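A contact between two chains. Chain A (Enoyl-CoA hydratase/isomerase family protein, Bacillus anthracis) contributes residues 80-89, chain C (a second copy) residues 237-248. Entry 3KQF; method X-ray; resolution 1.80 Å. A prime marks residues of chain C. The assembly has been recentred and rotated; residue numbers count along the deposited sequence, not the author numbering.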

# COMPACT_ATOMS: atom_id res chain seq x y z
N ASN A 80 31.88 8.79 19.76
CA ASN A 80 32.82 8.42 18.72
C ASN A 80 32.14 7.40 17.80
O ASN A 80 31.02 6.91 18.07
CB ASN A 80 34.16 7.93 19.29
CG ASN A 80 34.04 6.65 20.08
OD1 ASN A 80 33.10 5.87 19.89
ND2 ASN A 80 35.01 6.41 20.96
N GLU A 81 32.79 7.11 16.69
CA GLU A 81 32.28 6.22 15.67
C GLU A 81 31.74 4.88 16.19
O GLU A 81 30.63 4.45 15.81
CB GLU A 81 33.42 5.98 14.68
CG GLU A 81 33.13 5.14 13.53
CD GLU A 81 34.39 4.87 12.70
OE1 GLU A 81 34.27 4.24 11.64
OE2 GLU A 81 35.49 5.31 13.11
N GLU A 82 32.50 4.23 17.05
CA GLU A 82 32.11 2.93 17.60
C GLU A 82 30.88 3.11 18.48
O GLU A 82 29.96 2.29 18.45
CB GLU A 82 33.24 2.30 18.40
CG GLU A 82 34.50 2.00 17.58
CD GLU A 82 35.32 3.24 17.21
OE1 GLU A 82 35.35 4.21 17.99
OE2 GLU A 82 35.99 3.21 16.14
N GLN A 83 30.85 4.20 19.23
CA GLN A 83 29.69 4.47 20.08
C GLN A 83 28.41 4.69 19.26
O GLN A 83 27.34 4.18 19.62
CB GLN A 83 29.94 5.67 20.99
CG GLN A 83 30.80 5.37 22.21
CD GLN A 83 30.91 6.59 23.09
OE1 GLN A 83 31.57 7.55 22.74
NE2 GLN A 83 30.18 6.59 24.20
N VAL A 84 28.50 5.45 18.17
CA VAL A 84 27.34 5.69 17.32
C VAL A 84 26.78 4.36 16.77
O VAL A 84 25.59 4.11 16.85
CB VAL A 84 27.70 6.63 16.15
CG1 VAL A 84 26.50 6.76 15.19
CG2 VAL A 84 28.13 8.00 16.68
N ARG A 85 27.64 3.51 16.22
CA ARG A 85 27.20 2.22 15.69
C ARG A 85 26.52 1.35 16.74
O ARG A 85 25.53 0.70 16.44
CB ARG A 85 28.36 1.45 15.05
CG ARG A 85 28.94 2.12 13.86
CD ARG A 85 29.85 1.19 13.09
NE ARG A 85 30.48 1.90 11.99
CZ ARG A 85 31.71 2.36 12.00
NH1 ARG A 85 32.51 2.16 13.05
NH2 ARG A 85 32.17 3.00 10.93
N HIS A 86 27.05 1.35 17.95
CA HIS A 86 26.47 0.56 19.03
C HIS A 86 25.11 1.10 19.43
O HIS A 86 24.18 0.33 19.67
CB HIS A 86 27.40 0.51 20.26
CG HIS A 86 26.75 -0.10 21.47
ND1 HIS A 86 26.19 0.65 22.47
CD2 HIS A 86 26.54 -1.40 21.80
CE1 HIS A 86 25.68 -0.16 23.39
NE2 HIS A 86 25.88 -1.40 23.00
N ALA A 87 24.99 2.43 19.49
CA ALA A 87 23.72 3.06 19.89
C ALA A 87 22.63 2.83 18.85
O ALA A 87 21.50 2.48 19.20
CB ALA A 87 23.92 4.54 20.12
N VAL A 88 22.97 3.00 17.57
CA VAL A 88 21.98 2.77 16.51
C VAL A 88 21.61 1.29 16.52
O VAL A 88 20.43 0.94 16.35
CB VAL A 88 22.47 3.26 15.14
CG1 VAL A 88 21.36 3.18 14.12
CG2 VAL A 88 22.93 4.71 15.23
N SER A 89 22.59 0.42 16.77
CA SER A 89 22.33 -1.02 16.86
C SER A 89 21.35 -1.35 18.00
O SER A 89 20.44 -2.19 17.83
CB SER A 89 23.63 -1.79 17.03
OG SER A 89 23.34 -3.17 17.17
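Chain C 237-248: AYEGVIHTKDRL

Residues 81-89 of chain A form a helix that continues later in the chain. Asn80 stands at its N-cap. Asn80 OD1 accepts from Gln83 N at 2.9 Å, and Asn80 N donates to Gln83 OE1 at 3.2 Å, so the two residues bond to each other reciprocally across the first turn. Chain C brings part of a helix that begins earlier in the chain, followed beyond Ile242′ by a link through His243′ and Thr244′, then the start of a second helix at Lys245′. Thr244′ caps this second helix: its OG1 accepts from Arg247′ N at 3.2 Å.

The first chain C helix runs roughly antiparallel to helix 81-89. The angle between their N-to-C directions is 147°, and the axes come within 11.1 Å. The register follows from this direction. Glu81 CA lies 7.1 Å from Ile242′ CA, Arg85 CA 8.1 Å from Glu239′ CA, and Val88 CA 9.1 Å from Tyr238′ CA. The backbones therefore draw apart toward Val88.

Val84 and Val88, one turn apart, both point toward chain C. Tyr238′ and Ile242′ point back toward chain A. Val88 CG1 sits over one face of the Tyr238′ ring, 4.2 Å from its centroid and 7° off the normal, a CH-pi contact. Val88 CG2 reaches Tyr238′ CE2 at 3.6 Å. Val84 meets the same ring at its edge, with CG1 4.3 Å from Tyr238′ CE2. Val84 CG1 also packs on Ile242′ CG1 at 4.1 Å. The other methyl, Val84 CG2, lies 3.9 Å from Arg247′ NH1. Arg247′ also bonds within its own chain: NE donates to Ile242′ O at 2.8 Å.

A polar network lies along one side of this apolar patch. Arg85 leaves its backbone sideways, but its end comes nearer to chain C. Its NE forms a salt bridge with Glu239′ OE2 at 2.9 Å, with the carboxylate oxygen at the edge of the guanidinium. Within chain A, Arg85 NH2 makes a second salt bridge, to Glu81 OE1 at 2.5 Å. The guanidinium thus links carboxylates of both chains. The aliphatic part of the Arg85 side chain also makes contact: Arg85 CG is 3.8 Å from Ile242′ CD1. Glu81 OE1 further accepts a weak hydrogen bond from His243′ NE2 at 2.8 Å, near the plane of the imidazole.

One water completes the network. It accepts from Arg85 NH2 at 3.0 Å and donates to Glu239′ OE2 at 2.5 Å and to Glu239′ O at 3.0 Å. The two stretches together bury 417 Å².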

# COMPACT_ATOMS: atom_id res chain seq x y z
N ALA C 237 23.11 1.96 4.66
CA ALA C 237 22.88 3.34 4.23
C ALA C 237 23.25 4.32 5.35
O ALA C 237 23.86 5.37 5.10
CB ALA C 237 21.42 3.52 3.84
N TYR C 238 22.88 3.98 6.58
CA TYR C 238 23.14 4.84 7.73
C TYR C 238 24.64 4.96 7.96
O TYR C 238 25.12 6.01 8.38
CB TYR C 238 22.45 4.29 8.97
CG TYR C 238 22.46 5.23 10.15
CD1 TYR C 238 21.34 5.98 10.46
CD2 TYR C 238 23.59 5.36 10.96
CE1 TYR C 238 21.33 6.83 11.53
CE2 TYR C 238 23.58 6.24 12.05
CZ TYR C 238 22.45 6.97 12.31
OH TYR C 238 22.38 7.85 13.36
N GLU C 239 25.39 3.89 7.69
CA GLU C 239 26.83 3.97 7.81
C GLU C 239 27.35 5.17 7.03
O GLU C 239 28.31 5.80 7.45
CB GLU C 239 27.50 2.68 7.32
CG GLU C 239 27.31 1.52 8.28
CD GLU C 239 28.23 1.60 9.48
OE1 GLU C 239 27.87 1.06 10.54
OE2 GLU C 239 29.34 2.19 9.36
N GLY C 240 26.67 5.50 5.93
CA GLY C 240 27.05 6.60 5.05
C GLY C 240 26.98 8.02 5.60
O GLY C 240 27.58 8.92 5.02
N VAL C 241 26.23 8.24 6.68
CA VAL C 241 26.14 9.56 7.30
C VAL C 241 27.05 9.66 8.51
O VAL C 241 27.31 10.76 8.98
CB VAL C 241 24.67 9.94 7.73
CG1 VAL C 241 23.73 9.93 6.54
CG2 VAL C 241 24.15 9.01 8.80
N ILE C 242 27.58 8.52 9.00
CA ILE C 242 28.44 8.54 10.19
C ILE C 242 29.67 9.45 10.04
O ILE C 242 29.87 10.31 10.87
CB ILE C 242 28.85 7.13 10.65
CG1 ILE C 242 27.63 6.41 11.22
CG2 ILE C 242 29.97 7.22 11.72
CD1 ILE C 242 27.87 4.95 11.59
N HIS C 243 30.43 9.27 8.95
CA HIS C 243 31.62 10.08 8.67
C HIS C 243 31.33 11.32 7.83
O HIS C 243 32.00 11.55 6.80
CB HIS C 243 32.69 9.26 7.94
CG HIS C 243 33.20 8.08 8.71
ND1 HIS C 243 34.31 8.16 9.53
CD2 HIS C 243 32.80 6.79 8.74
CE1 HIS C 243 34.55 6.97 10.05
NE2 HIS C 243 33.65 6.12 9.59
N THR C 244 30.35 12.10 8.23
CA THR C 244 30.06 13.35 7.51
C THR C 244 30.15 14.52 8.46
O THR C 244 29.84 14.39 9.66
CB THR C 244 28.68 13.32 6.81
OG1 THR C 244 27.63 13.29 7.78
CG2 THR C 244 28.56 12.12 5.89
N LYS C 245 30.62 15.65 7.95
CA LYS C 245 30.70 16.87 8.74
C LYS C 245 29.26 17.35 9.04
O LYS C 245 29.00 17.88 10.13
CB LYS C 245 31.49 17.94 7.99
CG LYS C 245 32.94 17.53 7.69
CD LYS C 245 33.66 18.65 6.99
CE LYS C 245 35.14 18.32 6.80
NZ LYS C 245 35.83 19.45 6.11
N ASP C 246 28.35 17.15 8.09
CA ASP C 246 26.94 17.54 8.25
C ASP C 246 26.28 16.91 9.50
O ASP C 246 25.54 17.58 10.22
CB ASP C 246 26.11 17.23 6.99
CG ASP C 246 26.34 18.22 5.86
OD1 ASP C 246 26.94 19.31 6.09
OD2 ASP C 246 25.85 17.94 4.73
N ARG C 247 26.53 15.62 9.74
CA ARG C 247 25.99 14.95 10.93
C ARG C 247 26.47 15.67 12.19
O ARG C 247 25.69 15.91 13.11
CB ARG C 247 26.43 13.48 10.96
CG ARG C 247 25.87 12.70 12.14
CD ARG C 247 26.35 11.26 12.17
NE ARG C 247 27.77 11.16 12.48
CZ ARG C 247 28.26 11.20 13.72
NH1 ARG C 247 27.45 11.33 14.75
NH2 ARG C 247 29.56 11.12 13.91
N LEU C 248 27.76 16.03 12.21
CA LEU C 248 28.33 16.79 13.34
C LEU C 248 27.66 18.17 13.50
O LEU C 248 27.35 18.59 14.61
CB LEU C 248 29.84 16.92 13.22
CG LEU C 248 30.63 15.60 13.20
CD1 LEU C 248 32.12 15.87 13.07
CD2 LEU C 248 30.35 14.74 14.44
O HOH W 1 30.58 4.17 8.62